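PDB 7CUP: 2,5-dihydroxypyridine 5,6-dioxygenase from Pseudomonas putida KT2440, which catalyses the iron-dependent, dioxygen-consuming cleavage of the 2,5-dihydroxypyridine ring between carbons 5 and 6, giving N-formylmaleamate in aerobic nicotinate degradation. Local coordinates for residues L113-E124 / Y180-P191. Residues are numbered along the deposited sequence; the frame is centred on the assembly and turned at random.
Sequences LKTGTRILLAVE and YADEPGRWDHWP
Ala181 O receives the side chain of Arg118: NE donates across 2.9 Å, with the oxygen in the guanidinium plane, a position reached by a bend at chi3 (-78°). The other two guanidinium nitrogens go to Ser19 O and Gln25 OE1, so the buried group is held at every nitrogen. Gly185 follows in a type II turn, Glu183 to Arg186, where its positive phi suits glycine; its N bonds to Gly116 O from above the carbonyl plane, just past helix 107-114. From Arg186 onward the backbones pair in parallel, the short axes 16° apart: Arg186 O accepts Ile119 N, Asp188 N reaches Ile119 O, and Asp188 O takes Leu121 N at 2.9 Å. Trp187 meets Ile119 CG2 through CD1 (3.6 Å), while its CZ2 has Leu121 CD2 at the ring edge. Asp188, on the other face of the sheet, has OD2 gripped by Arg186 NE and NH2, the latter at 2.8 Å, a salt bridge between the end of the turn and strand 187-189. One residue on, His189 lies alongside Leu121, whose CD2 sits 3.5 Å from the His189 ring centroid and 4° off the normal, a CH-pi contact. Water 1, in the plane of that ring, is 2.8 Å from His189 NE2, accepts from Val123 N and donates to Trp190 O. Trp190 N closes the pairing on Leu121 O. Chemically, strand 187-189 is thus joined to the parallel sheet by backbone bonds, with a CH-pi contact over one face and a water at the edge that probably help to orient the His189 ring, about 9 Å from the side chain of the iron ligand Asp320.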
ATOM      1  N   LEU A 113      -0.689 -34.392  -7.624  1.00 23.01           N
ATOM      2  CA  LEU A 113      -1.556 -34.846  -8.753  1.00 25.08           C
ATOM      3  C   LEU A 113      -1.999 -36.321  -8.569  1.00 25.75           C
ATOM      4  O   LEU A 113      -3.179 -36.668  -8.839  1.00 23.12           O
ATOM      5  CB  LEU A 113      -0.755 -34.653 -10.048  1.00 25.30           C
ATOM      6  CG  LEU A 113      -0.397 -33.202 -10.398  1.00 24.50           C
ATOM      7  CD1 LEU A 113       0.436 -33.145 -11.668  1.00 24.94           C
ATOM      8  CD2 LEU A 113      -1.652 -32.359 -10.559  1.00 23.55           C
ATOM      9  N   LYS A 114      -1.075 -37.156  -8.105  1.00 28.47           N
ATOM     10  CA  LYS A 114      -1.298 -38.587  -7.769  1.00 31.67           C
ATOM     11  C   LYS A 114      -2.408 -38.702  -6.713  1.00 30.70           C
ATOM     12  O   LYS A 114      -3.129 -39.689  -6.746  1.00 29.89           O
ATOM     13  CB  LYS A 114       0.031 -39.192  -7.302  1.00 37.20           C
ATOM     14  CG  LYS A 114       0.120 -40.706  -7.351  1.00 44.99           C
ATOM     15  CD  LYS A 114       1.302 -41.258  -6.587  1.00 50.86           C
ATOM     16  CE  LYS A 114       1.282 -42.774  -6.500  1.00 55.71           C
ATOM     17  NZ  LYS A 114       1.518 -43.233  -5.110  1.00 59.47           N
ATOM     18  N   THR A 115      -2.588 -37.745  -5.797  1.00 27.66           N
ATOM     19  CA  THR A 115      -3.701 -37.852  -4.815  1.00 26.18           C
ATOM     20  C   THR A 115      -5.049 -37.650  -5.514  1.00 25.31           C
ATOM     21  O   THR A 115      -6.032 -37.902  -4.849  1.00 28.34           O
ATOM     22  CB  THR A 115      -3.661 -36.840  -3.657  1.00 27.73           C
ATOM     23  OG1 THR A 115      -3.911 -35.534  -4.194  1.00 24.93           O
ATOM     24  CG2 THR A 115      -2.377 -36.864  -2.854  1.00 28.01           C
ATOM     25  N   GLY A 116      -5.121 -37.143  -6.753  1.00 24.60           N
ATOM     26  CA  GLY A 116      -6.395 -36.755  -7.391  1.00 24.77           C
ATOM     27  C   GLY A 116      -6.589 -35.239  -7.507  1.00 25.74           C
ATOM     28  O   GLY A 116      -7.385 -34.787  -8.369  1.00 22.78           O
ATOM     29  N   THR A 117      -5.882 -34.456  -6.694  1.00 25.04           N
ATOM     30  CA  THR A 117      -5.874 -32.980  -6.801  1.00 25.14           C
ATOM     31  C   THR A 117      -5.497 -32.558  -8.224  1.00 22.08           C
ATOM     32  O   THR A 117      -4.611 -33.168  -8.800  1.00 24.87           O
ATOM     33  CB  THR A 117      -4.948 -32.350  -5.759  1.00 26.97           C
ATOM     34  OG1 THR A 117      -5.451 -32.719  -4.474  1.00 27.33           O
ATOM     35  CG2 THR A 117      -4.862 -30.847  -5.913  1.00 24.25           C
ATOM     36  N   ARG A 118      -6.203 -31.569  -8.765  1.00 21.98           N
ATOM     37  CA  ARG A 118      -5.954 -30.929 -10.085  1.00 23.48           C
ATOM     38  C   ARG A 118      -5.193 -29.602  -9.889  1.00 23.78           C
ATOM     39  O   ARG A 118      -5.403 -28.918  -8.880  1.00 22.41           O
ATOM     40  CB  ARG A 118      -7.260 -30.616 -10.817  1.00 23.11           C
ATOM     41  CG  ARG A 118      -8.360 -31.624 -10.572  1.00 25.29           C
ATOM     42  CD  ARG A 118      -9.543 -31.475 -11.483  1.00 23.91           C
ATOM     43  NE  ARG A 118     -10.512 -30.416 -11.202  1.00 22.72           N
ATOM     44  CZ  ARG A 118     -11.388 -30.395 -10.196  1.00 23.39           C
ATOM     45  NH1 ARG A 118     -11.355 -31.315  -9.238  1.00 21.96           N
ATOM     46  NH2 ARG A 118     -12.274 -29.418 -10.130  1.00 23.14           N
ATOM     47  N   ILE A 119      -4.348 -29.224 -10.846  1.00 22.26           N
ATOM     48  CA  ILE A 119      -3.535 -27.984 -10.715  1.00 22.17           C
ATOM     49  C   ILE A 119      -3.676 -27.174 -11.995  1.00 21.66           C
ATOM     50  O   ILE A 119      -3.330 -27.718 -13.085  1.00 19.37           O
ATOM     51  CB  ILE A 119      -2.067 -28.279 -10.399  1.00 21.80           C
ATOM     52  CG1 ILE A 119      -1.922 -29.169  -9.154  1.00 21.73           C
ATOM     53  CG2 ILE A 119      -1.323 -26.950 -10.298  1.00 22.82           C
ATOM     54  CD1 ILE A 119      -0.471 -29.538  -8.787  1.00 20.62           C
ATOM     55  N   LEU A 120      -4.138 -25.925 -11.852  1.00 19.24           N
ATOM     56  CA  LEU A 120      -4.177 -24.932 -12.960  1.00 19.80           C
ATOM     57  C   LEU A 120      -3.099 -23.873 -12.714  1.00 18.71           C
ATOM     58  O   LEU A 120      -3.182 -23.174 -11.726  1.00 16.26           O
ATOM     59  CB  LEU A 120      -5.559 -24.286 -13.029  1.00 21.19           C
ATOM     60  CG  LEU A 120      -5.727 -23.289 -14.174  1.00 24.00           C
ATOM     61  CD1 LEU A 120      -5.551 -23.976 -15.517  1.00 27.30           C
ATOM     62  CD2 LEU A 120      -7.070 -22.610 -14.096  1.00 26.56           C
ATOM     63  N   LEU A 121      -2.106 -23.782 -13.593  1.00 20.47           N
ATOM     64  CA  LEU A 121      -1.081 -22.713 -13.546  1.00 19.37           C
ATOM     65  C   LEU A 121      -1.674 -21.471 -14.217  1.00 19.83           C
ATOM     66  O   LEU A 121      -2.343 -21.619 -15.264  1.00 19.65           O
ATOM     67  CB  LEU A 121       0.199 -23.188 -14.232  1.00 19.63           C
ATOM     68  CG  LEU A 121       1.288 -22.126 -14.313  1.00 19.32           C
ATOM     69  CD1 LEU A 121       1.804 -21.758 -12.936  1.00 19.23           C
ATOM     70  CD2 LEU A 121       2.418 -22.571 -15.226  1.00 19.65           C
ATOM     71  N   ALA A 122      -1.520 -20.294 -13.592  1.00 19.21           N
ATOM     72  CA  ALA A 122      -2.073 -19.007 -14.087  1.00 20.65           C
ATOM     73  C   ALA A 122      -1.127 -17.886 -13.638  1.00 20.50           C
ATOM     74  O   ALA A 122      -1.294 -17.413 -12.508  1.00 18.74           O
ATOM     75  CB  ALA A 122      -3.489 -18.771 -13.577  1.00 20.14           C
ATOM     76  N   VAL A 123      -0.143 -17.532 -14.474  1.00 18.92           N
ATOM     77  CA  VAL A 123       0.926 -16.584 -14.057  1.00 18.86           C
ATOM     78  C   VAL A 123       1.108 -15.497 -15.119  1.00 19.96           C
ATOM     79  O   VAL A 123       1.695 -14.442 -14.766  1.00 18.06           O
ATOM     80  CB  VAL A 123       2.243 -17.311 -13.748  1.00 17.64           C
ATOM     81  CG1 VAL A 123       2.147 -18.039 -12.426  1.00 17.79           C
ATOM     82  CG2 VAL A 123       2.690 -18.240 -14.872  1.00 17.95           C
ATOM     83  N   GLU A 124       0.613 -15.725 -16.337  1.00 19.53           N
ATOM     84  CA  GLU A 124       0.765 -14.730 -17.424  1.00 21.02           C
ATOM     85  C   GLU A 124      -0.104 -13.535 -17.071  1.00 20.19           C
ATOM     86  O   GLU A 124      -1.070 -13.647 -16.308  1.00 19.33           O
ATOM     87  CB  GLU A 124       0.393 -15.284 -18.802  1.00 22.17           C
ATOM     88  CG  GLU A 124       1.351 -16.318 -19.342  1.00 25.90           C
ATOM     89  CD  GLU A 124       2.776 -15.880 -19.631  1.00 29.65           C
ATOM     90  OE1 GLU A 124       3.099 -15.750 -20.814  1.00 32.93           O
ATOM     91  OE2 GLU A 124       3.589 -15.802 -18.668  1.00 33.58           O
ATOM     92  N   TYR A 180      -7.043 -25.801 -19.096  1.00 24.53           N
ATOM     93  CA  TYR A 180      -7.916 -25.952 -17.901  1.00 22.82           C
ATOM     94  C   TYR A 180      -7.696 -27.329 -17.285  1.00 24.32           C
ATOM     95  O   TYR A 180      -7.167 -28.228 -17.988  1.00 23.94           O
ATOM     96  CB  TYR A 180      -9.353 -25.524 -18.230  1.00 24.66           C
ATOM     97  CG  TYR A 180     -10.123 -26.288 -19.280  1.00 25.92           C
ATOM     98  CD1 TYR A 180     -10.147 -25.885 -20.608  1.00 25.57           C
ATOM     99  CD2 TYR A 180     -10.917 -27.383 -18.936  1.00 28.09           C
ATOM    100  CE1 TYR A 180     -10.886 -26.571 -21.561  1.00 25.63           C
ATOM    101  CE2 TYR A 180     -11.677 -28.067 -19.880  1.00 26.48           C
ATOM    102  CZ  TYR A 180     -11.667 -27.662 -21.201  1.00 27.33           C
ATOM    103  OH  TYR A 180     -12.426 -28.342 -22.115  1.00 28.56           O
ATOM    104  N   ALA A 181      -7.984 -27.446 -15.981  1.00 23.40           N
ATOM    105  CA  ALA A 181      -7.730 -28.634 -15.143  1.00 23.08           C
ATOM    106  C   ALA A 181      -9.046 -29.297 -14.721  1.00 25.30           C
ATOM    107  O   ALA A 181      -9.404 -29.179 -13.526  1.00 22.16           O
ATOM    108  CB  ALA A 181      -6.918 -28.242 -13.949  1.00 25.82           C
ATOM    109  N   ASP A 182      -9.680 -30.009 -15.663  1.00 26.34           N
ATOM    110  CA  ASP A 182     -11.041 -30.598 -15.562  1.00 29.28           C
ATOM    111  C   ASP A 182     -10.963 -32.028 -15.015  1.00 30.19           C
ATOM    112  O   ASP A 182     -11.890 -32.459 -14.367  1.00 31.46           O
ATOM    113  CB  ASP A 182     -11.812 -30.525 -16.891  1.00 27.46           C
ATOM    114  CG  ASP A 182     -11.102 -31.148 -18.078  1.00 27.50           C
ATOM    115  OD1 ASP A 182      -9.855 -31.158 -18.087  1.00 30.41           O
ATOM    116  OD2 ASP A 182     -11.812 -31.585 -18.997  1.00 28.82           O
ATOM    117  N   GLU A 183      -9.873 -32.736 -15.193  1.00 34.04           N
ATOM    118  CA  GLU A 183      -9.831 -34.148 -14.780  1.00 34.52           C
ATOM    119  C   GLU A 183      -9.001 -34.307 -13.522  1.00 33.02           C
ATOM    120  O   GLU A 183      -8.044 -33.582 -13.292  1.00 28.62           O
ATOM    121  CB  GLU A 183      -9.298 -34.963 -15.945  1.00 39.74           C
ATOM    122  CG  GLU A 183     -10.354 -35.123 -17.010  1.00 49.71           C
ATOM    123  CD  GLU A 183      -9.814 -35.882 -18.188  1.00 53.16           C
ATOM    124  OE1 GLU A 183     -10.190 -35.525 -19.326  1.00 57.72           O
ATOM    125  OE2 GLU A 183      -8.972 -36.790 -17.947  1.00 54.67           O
ATOM    126  N   PRO A 184      -9.307 -35.333 -12.709  1.00 33.77           N
ATOM    127  CA  PRO A 184      -8.587 -35.533 -11.459  1.00 31.92           C
ATOM    128  C   PRO A 184      -7.112 -35.837 -11.778  1.00 29.58           C
ATOM    129  O   PRO A 184      -6.832 -36.466 -12.787  1.00 24.60           O
ATOM    130  CB  PRO A 184      -9.329 -36.693 -10.757  1.00 35.81           C
ATOM    131  CG  PRO A 184     -10.546 -37.012 -11.638  1.00 34.58           C
ATOM    132  CD  PRO A 184     -10.301 -36.388 -12.994  1.00 35.22           C
ATOM    133  N   GLY A 185      -6.187 -35.322 -10.961  1.00 25.16           N
ATOM    134  CA  GLY A 185      -4.751 -35.524 -11.145  1.00 25.57           C
ATOM    135  C   GLY A 185      -4.227 -34.768 -12.358  1.00 26.38           C
ATOM    136  O   GLY A 185      -3.063 -34.976 -12.691  1.00 27.97           O
ATOM    137  N   ARG A 186      -5.008 -33.887 -12.982  1.00 26.66           N
ATOM    138  CA  ARG A 186      -4.547 -33.199 -14.221  1.00 28.61           C
ATOM    139  C   ARG A 186      -3.826 -31.899 -13.859  1.00 27.59           C
ATOM    140  O   ARG A 186      -4.325 -31.142 -13.000  1.00 24.84           O
ATOM    141  CB  ARG A 186      -5.674 -32.853 -15.191  1.00 31.92           C
ATOM    142  CG  ARG A 186      -5.168 -32.235 -16.487  1.00 33.15           C
ATOM    143  CD  ARG A 186      -6.238 -31.803 -17.506  1.00 32.84           C
ATOM    144  NE  ARG A 186      -5.586 -31.207 -18.658  1.00 29.95           N
ATOM    145  CZ  ARG A 186      -4.851 -31.891 -19.535  1.00 32.77           C
ATOM    146  NH1 ARG A 186      -4.732 -33.204 -19.422  1.00 31.99           N
ATOM    147  NH2 ARG A 186      -4.252 -31.262 -20.533  1.00 34.78           N
ATOM    148  N   TRP A 187      -2.705 -31.652 -14.534  1.00 24.05           N
ATOM    149  CA  TRP A 187      -1.995 -30.352 -14.527  1.00 25.16           C
ATOM    150  C   TRP A 187      -2.253 -29.710 -15.890  1.00 23.80           C
ATOM    151  O   TRP A 187      -2.196 -30.423 -16.932  1.00 22.66           O
ATOM    152  CB  TRP A 187      -0.492 -30.502 -14.217  1.00 24.42           C
ATOM    153  CG  TRP A 187       0.220 -29.187 -14.154  1.00 24.86           C
ATOM    154  CD1 TRP A 187       0.513 -28.446 -13.047  1.00 27.17           C
ATOM    155  CD2 TRP A 187       0.752 -28.448 -15.269  1.00 26.60           C
ATOM    156  NE1 TRP A 187       1.179 -27.297 -13.400  1.00 27.17           N
ATOM    157  CE2 TRP A 187       1.339 -27.273 -14.754  1.00 25.68           C
ATOM    158  CE3 TRP A 187       0.838 -28.697 -16.643  1.00 25.23           C
ATOM    159  CZ2 TRP A 187       1.977 -26.339 -15.567  1.00 27.51           C
ATOM    160  CZ3 TRP A 187       1.440 -27.755 -17.448  1.00 30.82           C
ATOM    161  CH2 TRP A 187       2.005 -26.593 -16.916  1.00 26.90           C
ATOM    162  N   ASP A 188      -2.586 -28.430 -15.899  1.00 21.30           N
ATOM    163  CA  ASP A 188      -2.661 -27.645 -17.158  1.00 22.84           C
ATOM    164  C   ASP A 188      -2.361 -26.179 -16.852  1.00 22.96           C
ATOM    165  O   ASP A 188      -2.161 -25.831 -15.667  1.00 21.49           O
ATOM    166  CB  ASP A 188      -3.995 -27.858 -17.868  1.00 23.82           C
ATOM    167  CG  ASP A 188      -3.927 -27.765 -19.388  1.00 26.38           C
ATOM    168  OD1 ASP A 188      -3.160 -26.907 -19.904  1.00 27.31           O
ATOM    169  OD2 ASP A 188      -4.688 -28.534 -20.065  1.00 26.23           O
ATOM    170  N   HIS A 189      -2.225 -25.381 -17.907  1.00 22.03           N
ATOM    171  CA  HIS A 189      -1.691 -24.003 -17.835  1.00 21.48           C
ATOM    172  C   HIS A 189      -2.624 -23.122 -18.635  1.00 21.75           C
ATOM    173  O   HIS A 189      -2.760 -23.375 -19.832  1.00 20.95           O
ATOM    174  CB  HIS A 189      -0.289 -23.990 -18.436  1.00 22.46           C
ATOM    175  CG  HIS A 189       0.430 -22.689 -18.314  1.00 22.14           C
ATOM    176  ND1 HIS A 189       1.677 -22.501 -18.874  1.00 19.70           N
ATOM    177  CD2 HIS A 189       0.077 -21.511 -17.759  1.00 19.73           C
ATOM    178  CE1 HIS A 189       2.075 -21.273 -18.604  1.00 19.55           C
ATOM    179  NE2 HIS A 189       1.122 -20.654 -17.938  1.00 20.58           N
ATOM    180  N   TRP A 190      -3.301 -22.193 -17.977  1.00 18.86           N
ATOM    181  CA  TRP A 190      -3.991 -21.099 -18.674  1.00 17.72           C
ATOM    182  C   TRP A 190      -3.004 -19.949 -18.868  1.00 19.24           C
ATOM    183  O   TRP A 190      -2.591 -19.369 -17.862  1.00 19.04           O
ATOM    184  CB  TRP A 190      -5.184 -20.714 -17.829  1.00 17.61           C
ATOM    185  CG  TRP A 190      -5.878 -19.481 -18.297  1.00 17.60           C
ATOM    186  CD1 TRP A 190      -5.850 -18.875 -19.524  1.00 19.22           C
ATOM    187  CD2 TRP A 190      -6.722 -18.699 -17.473  1.00 17.47           C
ATOM    188  NE1 TRP A 190      -6.655 -17.768 -19.505  1.00 19.06           N
ATOM    189  CE2 TRP A 190      -7.191 -17.635 -18.259  1.00 17.21           C
ATOM    190  CE3 TRP A 190      -7.082 -18.794 -16.130  1.00 17.44           C
ATOM    191  CZ2 TRP A 190      -8.067 -16.681 -17.750  1.00 18.95           C
ATOM    192  CZ3 TRP A 190      -7.948 -17.850 -15.630  1.00 18.45           C
ATOM    193  CH2 TRP A 190      -8.442 -16.826 -16.435  1.00 19.09           C
ATOM    194  N   PRO A 191      -2.533 -19.608 -20.099  1.00 19.54           N
ATOM    195  CA  PRO A 191      -2.981 -20.168 -21.377  1.00 20.23           C
ATOM    196  C   PRO A 191      -2.046 -21.201 -22.023  1.00 21.54           C
ATOM    197  O   PRO A 191      -0.871 -21.250 -21.664  1.00 21.31           O
ATOM    198  CB  PRO A 191      -2.894 -18.929 -22.264  1.00 20.15           C
ATOM    199  CG  PRO A 191      -1.599 -18.278 -21.810  1.00 19.02           C
ATOM    200  CD  PRO A 191      -1.472 -18.622 -20.342  1.00 19.67           C
TER
HETATM  201  O   HOH W   1      -0.154 -18.323 -17.067  1.00 17.42           O